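Carboxypeptidase 1 (Deinococcus radiodurans str. R1, PDB 5GIV) probably acts as a zinc-dependent M32 carboxypeptidase that removes amino acids one at a time from the C-terminus of peptides with broad specificity. Local coordinates at residues W313-G318 with A448-S453. Numbering follows the deposited sequence.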
loop_
_atom_site.group_PDB
_atom_site.type_symbol
_atom_site.label_atom_id
_atom_site.label_comp_id
_atom_site.label_asym_id
_atom_site.label_seq_id
_atom_site.Cartn_x
_atom_site.Cartn_y
_atom_site.Cartn_z
ATOM N N TRP A 313 28.302 16.919 -10.012
ATOM C CA TRP A 313 29.302 15.893 -9.739
ATOM C C TRP A 313 30.505 16.433 -8.966
ATOM O O TRP A 313 31.163 15.670 -8.244
ATOM C CB TRP A 313 29.732 15.227 -11.050
ATOM C CG TRP A 313 28.671 14.304 -11.519
ATOM C CD1 TRP A 313 27.816 14.495 -12.566
ATOM C CD2 TRP A 313 28.288 13.068 -10.907
ATOM N NE1 TRP A 313 26.940 13.438 -12.658
ATOM C CE2 TRP A 313 27.209 12.549 -11.651
ATOM C CE3 TRP A 313 28.760 12.345 -9.808
ATOM C CZ2 TRP A 313 26.597 11.336 -11.335
ATOM C CZ3 TRP A 313 28.148 11.133 -9.493
ATOM C CH2 TRP A 313 27.080 10.646 -10.255
ATOM N N ALA A 314 30.800 17.732 -9.074
ATOM C CA ALA A 314 31.777 18.314 -8.158
ATOM C C ALA A 314 31.354 18.112 -6.712
ATOM O O ALA A 314 32.207 17.945 -5.834
ATOM C CB ALA A 314 31.976 19.800 -8.451
ATOM N N ALA A 315 30.045 18.089 -6.452
ATOM C CA ALA A 315 29.523 17.955 -5.099
ATOM C C ALA A 315 29.394 16.504 -4.652
ATOM O O ALA A 315 29.655 16.196 -3.483
ATOM C CB ALA A 315 28.154 18.632 -4.999
ATOM N N TYR A 316 29.048 15.588 -5.564
ATOM C CA TYR A 316 28.691 14.235 -5.168
ATOM C C TYR A 316 29.688 13.167 -5.595
ATOM O O TYR A 316 29.563 12.027 -5.142
ATOM C CB TYR A 316 27.297 13.862 -5.699
ATOM C CG TYR A 316 26.201 14.561 -4.952
ATOM C CD1 TYR A 316 25.863 14.158 -3.670
ATOM C CD2 TYR A 316 25.504 15.620 -5.516
ATOM C CE1 TYR A 316 24.870 14.794 -2.965
ATOM C CE2 TYR A 316 24.500 16.264 -4.817
ATOM C CZ TYR A 316 24.193 15.848 -3.541
ATOM O OH TYR A 316 23.205 16.472 -2.815
ATOM N N PHE A 317 30.683 13.488 -6.415
ATOM C CA PHE A 317 31.612 12.437 -6.806
ATOM C C PHE A 317 32.285 11.823 -5.587
ATOM O O PHE A 317 32.538 10.611 -5.562
ATOM C CB PHE A 317 32.661 12.967 -7.777
ATOM C CG PHE A 317 33.551 11.899 -8.326
ATOM C CD1 PHE A 317 33.076 11.016 -9.274
ATOM C CD2 PHE A 317 34.858 11.768 -7.888
ATOM C CE1 PHE A 317 33.882 10.028 -9.794
ATOM C CE2 PHE A 317 35.680 10.771 -8.402
ATOM C CZ PHE A 317 35.186 9.898 -9.357
ATOM N N GLY A 318 32.557 12.636 -4.560
ATOM C CA GLY A 318 33.163 12.107 -3.351
ATOM C C GLY A 318 32.320 11.022 -2.710
ATOM O O GLY A 318 32.805 9.919 -2.446
ATOM N N ALA A 448 27.585 22.866 -5.691
ATOM C CA ALA A 448 28.824 22.227 -5.265
ATOM C C ALA A 448 28.874 22.055 -3.758
ATOM O O ALA A 448 29.636 21.219 -3.265
ATOM C CB ALA A 448 30.029 23.035 -5.745
ATOM N N ARG A 449 28.097 22.846 -3.023
ATOM C CA ARG A 449 27.966 22.748 -1.577
ATOM C C ARG A 449 26.782 21.873 -1.146
ATOM O O ARG A 449 26.445 21.847 0.043
ATOM C CB ARG A 449 27.825 24.159 -0.990
ATOM C CG ARG A 449 28.093 24.278 0.503
ATOM C CD ARG A 449 28.124 25.742 0.955
ATOM N NE ARG A 449 26.835 26.419 0.775
ATOM C CZ ARG A 449 26.555 27.243 -0.232
ATOM N NH1 ARG A 449 27.476 27.502 -1.156
ATOM N NH2 ARG A 449 25.353 27.806 -0.317
ATOM N N LYS A 450 26.145 21.163 -2.092
ATOM C CA LYS A 450 24.951 20.342 -1.836
ATOM C C LYS A 450 23.797 21.186 -1.307
ATOM O O LYS A 450 22.924 20.693 -0.586
ATOM C CB LYS A 450 25.253 19.180 -0.884
ATOM C CG LYS A 450 26.370 18.281 -1.391
ATOM C CD LYS A 450 26.563 17.053 -0.527
ATOM C CE LYS A 450 27.699 16.192 -1.064
ATOM N NZ LYS A 450 27.974 14.995 -0.225
ATOM N N ASP A 451 23.776 22.462 -1.676
ATOM C CA ASP A 451 22.757 23.404 -1.232
ATOM C C ASP A 451 21.877 23.771 -2.423
ATOM O O ASP A 451 22.298 24.534 -3.301
ATOM C CB ASP A 451 23.417 24.639 -0.624
ATOM C CG ASP A 451 22.423 25.713 -0.255
ATOM O OD1 ASP A 451 21.225 25.409 -0.079
ATOM O OD2 ASP A 451 22.847 26.869 -0.119
ATOM N N PHE A 452 20.641 23.271 -2.424
ATOM C CA PHE A 452 19.699 23.527 -3.507
ATOM C C PHE A 452 18.545 24.423 -3.080
ATOM O O PHE A 452 17.548 24.535 -3.807
ATOM C CB PHE A 452 19.174 22.201 -4.070
ATOM C CG PHE A 452 20.256 21.303 -4.553
ATOM C CD1 PHE A 452 20.784 21.469 -5.827
ATOM C CD2 PHE A 452 20.769 20.310 -3.737
ATOM C CE1 PHE A 452 21.804 20.664 -6.283
ATOM C CE2 PHE A 452 21.787 19.487 -4.192
ATOM C CZ PHE A 452 22.307 19.663 -5.465
ATOM N N SER A 453 18.671 25.081 -1.930
ATOM C CA SER A 453 17.551 25.808 -1.358
ATOM C C SER A 453 17.162 27.029 -2.183
ATOM O O SER A 453 15.974 27.378 -2.242
ATOM C CB SER A 453 17.891 26.185 0.079
ATOM O OG SER A 453 19.119 26.875 0.125
HETATM O O HOH W 1 30.497 14.002 -2.060
#
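A Schellman motif that ends helix 443-448, with the short turn leading into helix 453-464, packs against one side of helix 310-323, away from the zinc site of this largely helical metallopeptidase. Lys450 is the C-prime residue; its positive phi of 60° takes the chain out of the helix, with Lys450 N bonded to Phe447 O and Asp451 N reaching back to Asp446 O. Small residues let the backbones close in: Ala315 CB sits 3.4 Å from Ala448 O, and the CA atoms of these two alanines are 4.3 Å apart. From the turn, Lys450 runs out extended to meet Tyr316 tip to tip, CE oblique to the ring and CD 3.7 Å from Tyr316 CE1. A long aliphatic chain with a charged tip suits this partly open border: its carbons lie against the ring, CG near CZ, while NZ donates weakly to a water. That water donates to Ala315 O, linking helix and turn without a direct hydrogen bond. Tyr316 and Phe452 also meet tip to tip, Tyr316 OH lying in the plane of the Phe452 ring at its edge, 3.6 Å from Phe452 CE2. That hydroxyl is hydrogen-bonded to Asp220, so the phenol ties helix 207-221 to the contact as well. A leucine at Tyr316 would lose the bond to Asp220 and would probably leave Lys450 and Phe452 less well packed. Phe452 holds the N-cap position of helix 453-464 by its backbone place; its apolar ring suits a buried site, against Trp302 and Val306 and edge-to-face with Tyr221. Asp451 OD2 pairs with Arg449 NH2 in a salt bridge whose hydrogen bond is weak. Asp451 OD1 accepts Ser453 N from above the carboxylate plane, an Asx turn, and Ser453 OG on its syn lone pair, at 2.6 Å.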